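Local coordinates for protein thiol-activated cytolysin (Desulfobulbus propionicus, PDB 6NAL) that probably forms pores in cholesterol-containing membranes by oligomerising, as do the related cholesterol-dependent cytolysins, at residues Arg4-Asn8 with Lys207-Ile211; Tyr154-Glu158 with Thr353-Ala357. All coordinates share one frame. Residues are numbered along the deposited sequence.

Contact 1 of 2, residues Arg4-Asn8 with Lys207-Ile211; sequences RALIN and KPADI
One face of an α-helical turn, R4-N8, is laid against a short 3-10 turn in a connecting loop, P208-I211. The helix is regular (phi/psi near -65/-38; N8 N to R4 O 2.8 Å), and its i, i+3, i+4 spacing puts R4, I7 and N8 on the side that faces the loop. Along the loop, K207 is extended (-82/125), its aliphatic CD 3.1 Å from N8 ND2. P208 then starts the turn; its ring already fixes phi near -64°, and its CD is 3.4 Å from N8 OD1. A209 is the centre of the contact, its CA 5.3 Å from that of R4. Its N donates to N8 OD1 (3.0 Å, 150°). Asparagine suits this place because its short side chain ends in a carbonyl oxygen that can accept the NH, and the m rotamer (chi1 -79°) brings it there. The methyl A209 CB, 4.0 Å from I7 CG2, is small enough for R4 O to come within 3.4 Å of it. D210 N bonds back to K207 O (3.2 Å). The R4 side chain (m, t, t) passes over D210, with R4 CD 4.1 Å from D210 CA, which lies over one guanidinium face. I211 N closes the next 3-10 bond to P208 O (3.1 Å), and its CA-to-CB bond points away from the helix. R4 NH2 reaches on to F212 O and a salt bridge with D96. Helix 2-12 is thereby tied to the loop between strand 187-202 and helix 218-224, at one extremity of the elongated molecule.

Contact 2 of 2, residues Tyr154-Glu158 with Thr353-Ala357; sequences YDENE and TEYVA
T353-A357 is an extended strand (T353 -155/143, Y355 -155/164). Against it, Y154 (phi/psi -84/-42) and the extended D155 (-156/-179) lead into a helix from E156 (-59/-26). The CA pairs Y154-Y355 (6.3 Å) and E158-T353 (6.4 Å) set the segments in opposite directions, and no direct hydrogen bond joins them. D155, in rotamer p (chi1 58°), is the N-cap: its OD1 accepts from E158 N (3.2 Å) and weakly from N157 N (3.4 Å), a short reach that suits aspartate. E158 OE1 accepts from Y154 N (3.0 Å). A water bridges the gap, donating to D155 OD1 (2.6 Å) and E354 O (2.8 Å) and accepting from T353 OG1 (2.7 Å), which also hydrogen-bonds T27 N. Y154 (chi1 180°) places CD2 3.7 Å from Y355 CB and OH 3.9 Å from V356 CG2, with V356 N over one ring face; its broad ring packs apolar atoms while its OH bonds R182. Y355, rotamer p, turns a ring face to E158 OE2 (4.1 Å to CZ), a carboxylate paired with K162. Helix 156-163 probably belongs to the helices before strand 187-202 that become a membrane β-hairpin in related cytolysins. Here it packs on long strand 349-372, which pairs with strand 44-59.

How the contacts relate
Both contacts are partly buried, and each joins parts of the chain almost 200 residues apart, but no secondary-structure element is common to the two. Contact 1 lies about 45 Å from the chain centre and contact 2 about 10 Å, with their own centres 43 Å apart and no touch between them. The peripheral contact sets a helix on a loop through one direct side-chain to backbone hydrogen bond and a small methyl group. The central one sets a helix start on a sheet strand through tyrosine packing and a bridging water. Only at contact 2 does the second subunit come within reach, where its L393 and I396 pack on E354 and Y355.

Contact 1 of 2, residues Arg4-Asn8 with Lys207-Ile211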
# COMPACT_ATOMS: atom_id res chain seq x y z
N ARG A 4 58.46 21.78 15.71
CA ARG A 4 57.68 20.61 15.30
C ARG A 4 57.40 19.69 16.46
O ARG A 4 56.32 19.12 16.57
CB ARG A 4 58.41 19.85 14.22
CG ARG A 4 58.22 20.44 12.86
CD ARG A 4 58.66 19.50 11.77
NE ARG A 4 58.77 20.25 10.52
CZ ARG A 4 59.69 20.01 9.59
NH1 ARG A 4 60.59 19.07 9.76
NH2 ARG A 4 59.69 20.73 8.48
N ALA A 5 58.39 19.53 17.35
CA ALA A 5 58.21 18.64 18.48
C ALA A 5 57.13 19.13 19.43
O ALA A 5 56.46 18.32 20.07
CB ALA A 5 59.55 18.47 19.21
N LEU A 6 56.93 20.45 19.51
CA LEU A 6 55.82 20.99 20.29
C LEU A 6 54.49 20.77 19.59
O LEU A 6 53.47 20.47 20.23
CB LEU A 6 56.04 22.49 20.55
CG LEU A 6 54.88 23.27 21.21
CD1 LEU A 6 54.64 22.71 22.61
CD2 LEU A 6 55.12 24.80 21.27
N ILE A 7 54.48 20.89 18.26
CA ILE A 7 53.25 20.65 17.50
C ILE A 7 52.83 19.20 17.61
O ILE A 7 51.66 18.91 17.82
CB ILE A 7 53.43 21.11 16.05
CG1 ILE A 7 53.46 22.65 16.03
CG2 ILE A 7 52.29 20.62 15.17
CD1 ILE A 7 53.94 23.24 14.73
N ASN A 8 53.78 18.27 17.52
CA ASN A 8 53.43 16.86 17.69
C ASN A 8 52.82 16.61 19.05
O ASN A 8 51.75 16.00 19.16
CB ASN A 8 54.65 15.99 17.48
CG ASN A 8 54.95 15.80 16.02
OD1 ASN A 8 54.03 15.73 15.19
ND2 ASN A 8 56.24 15.76 15.68
N LYS A 207 54.92 11.20 11.19
CA LYS A 207 54.69 12.15 12.28
C LYS A 207 54.03 13.41 11.70
O LYS A 207 54.57 14.00 10.76
CB LYS A 207 55.99 12.49 13.03
CG LYS A 207 56.08 11.80 14.45
CD LYS A 207 55.58 12.69 15.62
CE LYS A 207 55.69 12.00 17.00
NZ LYS A 207 54.57 11.02 17.30
N PRO A 208 52.89 13.82 12.22
CA PRO A 208 52.08 14.82 11.51
C PRO A 208 52.75 16.17 11.37
O PRO A 208 52.54 16.85 10.35
CB PRO A 208 50.82 14.94 12.39
CG PRO A 208 50.85 13.75 13.30
CD PRO A 208 52.29 13.41 13.50
N ALA A 209 53.52 16.59 12.37
CA ALA A 209 54.14 17.91 12.35
C ALA A 209 55.02 18.10 11.12
O ALA A 209 55.23 19.25 10.68
CB ALA A 209 54.96 18.13 13.62
N ASP A 210 55.52 17.01 10.54
CA ASP A 210 56.35 17.11 9.33
C ASP A 210 55.68 17.83 8.16
O ASP A 210 56.37 18.23 7.21
CB ASP A 210 56.78 15.71 8.83
CG ASP A 210 57.59 14.91 9.87
OD1 ASP A 210 57.68 15.32 11.06
OD2 ASP A 210 58.14 13.85 9.47
N ILE A 211 54.35 17.98 8.17
CA ILE A 211 53.68 18.78 7.14
C ILE A 211 54.00 20.26 7.27
O ILE A 211 53.87 21.00 6.27
CB ILE A 211 52.16 18.56 7.20
CG1 ILE A 211 51.45 19.21 6.02
CG2 ILE A 211 51.55 19.11 8.51
CD1 ILE A 211 51.35 18.34 4.81

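Contact 2 of 2, residues Tyr154-Glu158 with Thr353-Ala357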
# COMPACT_ATOMS: atom_id res chain seq x y z
N TYR A 154 12.86 16.10 -2.09
CA TYR A 154 11.92 16.87 -1.31
C TYR A 154 12.47 18.24 -1.00
O TYR A 154 11.74 19.21 -1.07
CB TYR A 154 11.60 16.14 -0.01
CG TYR A 154 10.60 16.85 0.94
CD1 TYR A 154 9.25 17.06 0.60
CD2 TYR A 154 11.03 17.29 2.20
CE1 TYR A 154 8.37 17.71 1.49
CE2 TYR A 154 10.16 17.90 3.09
CZ TYR A 154 8.84 18.10 2.73
OH TYR A 154 7.98 18.73 3.61
N ASP A 155 13.76 18.33 -0.64
CA ASP A 155 14.35 19.63 -0.32
C ASP A 155 15.87 19.57 -0.52
O ASP A 155 16.43 18.54 -0.92
CB ASP A 155 14.00 20.07 1.13
CG ASP A 155 14.46 19.06 2.20
OD1 ASP A 155 15.09 18.03 1.81
OD2 ASP A 155 14.16 19.29 3.41
N GLU A 156 16.53 20.69 -0.23
CA GLU A 156 17.96 20.80 -0.51
C GLU A 156 18.75 19.73 0.24
O GLU A 156 19.83 19.33 -0.22
CB GLU A 156 18.48 22.19 -0.14
CG GLU A 156 17.98 23.33 -1.04
CD GLU A 156 16.72 24.03 -0.46
OE1 GLU A 156 16.07 23.45 0.47
OE2 GLU A 156 16.37 25.15 -0.95
N ASN A 157 18.24 19.22 1.36
CA ASN A 157 19.06 18.32 2.16
C ASN A 157 18.99 16.90 1.65
O ASN A 157 19.95 16.14 1.78
CB ASN A 157 18.66 18.34 3.63
CG ASN A 157 19.23 19.54 4.38
OD1 ASN A 157 20.44 19.85 4.30
ND2 ASN A 157 18.36 20.24 5.09
N GLU A 158 17.85 16.51 1.10
CA GLU A 158 17.78 15.21 0.47
C GLU A 158 18.67 15.21 -0.75
O GLU A 158 19.34 14.22 -1.03
CB GLU A 158 16.34 14.82 0.08
CG GLU A 158 16.16 13.26 -0.04
CD GLU A 158 14.93 12.78 -0.83
OE1 GLU A 158 13.98 13.58 -1.03
OE2 GLU A 158 14.92 11.59 -1.26
N THR A 353 18.43 12.55 6.90
CA THR A 353 17.52 13.66 6.64
C THR A 353 16.11 13.08 6.47
O THR A 353 15.95 11.99 5.92
CB THR A 353 17.97 14.44 5.39
OG1 THR A 353 17.16 15.62 5.23
CG2 THR A 353 17.87 13.53 4.16
N GLU A 354 15.10 13.79 6.96
CA GLU A 354 13.72 13.34 6.89
C GLU A 354 13.01 14.06 5.77
O GLU A 354 13.40 15.14 5.34
CB GLU A 354 13.00 13.56 8.22
CG GLU A 354 13.72 12.86 9.37
CD GLU A 354 13.14 13.17 10.74
OE1 GLU A 354 12.39 14.16 10.85
OE2 GLU A 354 13.45 12.42 11.70
N TYR A 355 11.97 13.41 5.26
CA TYR A 355 11.18 13.96 4.18
C TYR A 355 9.80 13.33 4.24
O TYR A 355 9.57 12.32 4.91
CB TYR A 355 11.85 13.73 2.83
CG TYR A 355 12.09 12.31 2.44
CD1 TYR A 355 13.23 11.63 2.83
CD2 TYR A 355 11.22 11.67 1.58
CE1 TYR A 355 13.47 10.31 2.40
CE2 TYR A 355 11.44 10.39 1.15
CZ TYR A 355 12.56 9.70 1.57
OH TYR A 355 12.76 8.41 1.16
N VAL A 356 8.87 13.97 3.54
CA VAL A 356 7.50 13.49 3.39
C VAL A 356 7.33 12.87 2.00
O VAL A 356 7.32 13.57 0.99
CB VAL A 356 6.50 14.62 3.58
CG1 VAL A 356 5.11 14.08 3.47
CG2 VAL A 356 6.70 15.29 4.91
N ALA A 357 7.19 11.55 1.92
CA ALA A 357 6.95 10.89 0.64
C ALA A 357 5.44 10.94 0.40
O ALA A 357 4.68 10.55 1.30
CB ALA A 357 7.43 9.44 0.61
O HOH W 1 15.21 16.08 3.49